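Local coordinates for protein aminoglycoside phosphotransferase (Mycobacterium smegmatis, PDB 6EF6) that phosphorylates (S)-1-amino-2-propanol as the kinase of a bacterial aminoacetone utilization microcompartment, at residues A[306-309]-A[310-314]. Sequence-based numbering, arbitrary orientation.
Sequences FVFL and RRLLL
Two successive turns in a buried part of helix 303-320 meet where the Leu312 side chain packs obliquely against the Phe308 ring, one turn apart. Leu312 CG sits over one face of the Phe308 ring, 4.2 Å from its centroid and 24° off the normal, a CH-pi contact displaced toward the rim. The branch methyl Leu312 CD1 comes within 3.6 Å of Phe308 CE2, while Leu312 CD2 reaches Phe308 CZ at 4.0 Å. The phenyl group leans along the helix toward Leu312 because its CG lies beside its own carbonyl carbon (chi1 -169°). On another side of the helix Leu309 and Leu313 run side by side, their CD1 atoms 4.2 Å apart, and both rest on Tyr263. The alpha-helical i to i+4 pattern is established by four backbone bonds, among them Leu313 N to Leu309 O at 3.0 Å with a nearly straight N-H...O angle of 169°. In this kinase of the aminoglycoside phosphotransferase type, the same turns carry Arg310 to the pocket holding (2R)-1-methoxypropan-2-amine. Its guanidinium forms a salt bridge with Asp231, a sodium ligand, and Leu314 CD2 lies 4.0 Å above the guanidinium plane. Arg311 instead pairs with Glu273 and makes a cation-pi contact with Tyr334 of helix 325-347.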
loop_
_atom_site.group_PDB
_atom_site.type_symbol
_atom_site.label_atom_id
_atom_site.label_comp_id
_atom_site.label_asym_id
_atom_site.label_seq_id
_atom_site.Cartn_x
_atom_site.Cartn_y
_atom_site.Cartn_z
ATOM N N PHE A 306 -8.803 4.600 11.328
ATOM C CA PHE A 306 -7.869 4.065 10.365
ATOM C C PHE A 306 -7.252 5.117 9.472
ATOM O O PHE A 306 -6.110 4.968 9.041
ATOM C CB PHE A 306 -8.501 2.909 9.554
ATOM C CG PHE A 306 -8.682 1.661 10.405
ATOM C CD1 PHE A 306 -7.581 1.117 11.066
ATOM C CD2 PHE A 306 -9.921 1.118 10.666
ATOM C CE1 PHE A 306 -7.688 0.016 11.898
ATOM C CE2 PHE A 306 -10.053 -0.036 11.534
ATOM C CZ PHE A 306 -8.928 -0.534 12.170
ATOM N N VAL A 307 -8.016 6.148 9.127
ATOM C CA VAL A 307 -7.438 7.300 8.430
ATOM C C VAL A 307 -6.334 7.915 9.284
ATOM O O VAL A 307 -5.260 8.254 8.773
ATOM C CB VAL A 307 -8.528 8.323 8.019
ATOM C CG1 VAL A 307 -7.901 9.559 7.435
ATOM C CG2 VAL A 307 -9.518 7.711 7.065
ATOM N N PHE A 308 -6.608 8.124 10.561
ATOM C CA PHE A 308 -5.627 8.738 11.458
ATOM C C PHE A 308 -4.390 7.858 11.666
ATOM O O PHE A 308 -3.269 8.355 11.672
ATOM C CB PHE A 308 -6.282 9.160 12.761
ATOM C CG PHE A 308 -5.372 10.030 13.581
ATOM C CD1 PHE A 308 -5.018 11.300 13.133
ATOM C CD2 PHE A 308 -4.801 9.605 14.770
ATOM C CE1 PHE A 308 -4.136 12.072 13.855
ATOM C CE2 PHE A 308 -3.934 10.428 15.492
ATOM C CZ PHE A 308 -3.616 11.644 15.022
ATOM N N LEU A 309 -4.581 6.544 11.734
ATOM C CA LEU A 309 -3.442 5.617 11.785
ATOM C C LEU A 309 -2.570 5.781 10.548
ATOM O O LEU A 309 -1.336 5.887 10.633
ATOM C CB LEU A 309 -3.968 4.169 11.890
ATOM C CG LEU A 309 -2.905 3.077 11.876
ATOM C CD1 LEU A 309 -1.837 3.239 12.912
ATOM C CD2 LEU A 309 -3.521 1.682 11.979
ATOM N N ARG A 310 -3.198 5.799 9.359
ATOM C CA ARG A 310 -2.412 5.999 8.123
ATOM C C ARG A 310 -1.680 7.345 8.142
ATOM O O ARG A 310 -0.531 7.429 7.703
ATOM C CB ARG A 310 -3.342 5.904 6.895
ATOM C CG ARG A 310 -2.645 6.053 5.583
ATOM C CD ARG A 310 -1.615 4.943 5.358
ATOM N NE ARG A 310 -1.205 4.845 3.955
ATOM C CZ ARG A 310 -0.417 3.944 3.415
ATOM N NH1 ARG A 310 0.173 3.044 4.219
ATOM N NH2 ARG A 310 -0.140 3.940 2.106
ATOM N N ARG A 311 -2.366 8.396 8.599
ATOM C CA ARG A 311 -1.754 9.715 8.666
ATOM C C ARG A 311 -0.478 9.708 9.488
ATOM O O ARG A 311 0.539 10.251 9.072
ATOM C CB ARG A 311 -2.729 10.691 9.268
ATOM C CG ARG A 311 -2.288 12.160 9.196
ATOM C CD ARG A 311 -2.411 12.726 7.773
ATOM N NE ARG A 311 -1.962 14.115 7.701
ATOM C CZ ARG A 311 -2.223 14.965 6.718
ATOM N NH1 ARG A 311 -2.998 14.564 5.714
ATOM N NH2 ARG A 311 -1.782 16.188 6.758
ATOM N N LEU A 312 -0.501 9.095 10.686
ATOM C CA LEU A 312 0.695 9.058 11.529
ATOM C C LEU A 312 1.782 8.247 10.870
ATOM O O LEU A 312 2.948 8.593 10.950
ATOM C CB LEU A 312 0.373 8.523 12.925
ATOM C CG LEU A 312 -0.516 9.397 13.794
ATOM C CD1 LEU A 312 -0.767 8.668 15.151
ATOM C CD2 LEU A 312 0.159 10.715 14.023
ATOM N N LEU A 313 1.409 7.103 10.277
ATOM C CA LEU A 313 2.383 6.309 9.566
ATOM C C LEU A 313 3.076 7.075 8.455
ATOM O O LEU A 313 4.279 6.930 8.247
ATOM C CB LEU A 313 1.774 5.023 9.046
ATOM C CG LEU A 313 1.630 3.910 10.047
ATOM C CD1 LEU A 313 0.611 2.890 9.559
ATOM C CD2 LEU A 313 2.981 3.232 10.380
ATOM N N LEU A 314 2.293 7.801 7.649
ATOM C CA LEU A 314 2.876 8.570 6.555
ATOM C C LEU A 314 3.686 9.758 7.033
ATOM O O LEU A 314 4.655 10.141 6.380
ATOM C CB LEU A 314 1.791 8.986 5.555
ATOM C CG LEU A 314 1.141 7.822 4.802
ATOM C CD1 LEU A 314 0.050 8.379 3.899
ATOM C CD2 LEU A 314 2.147 7.021 4.021
#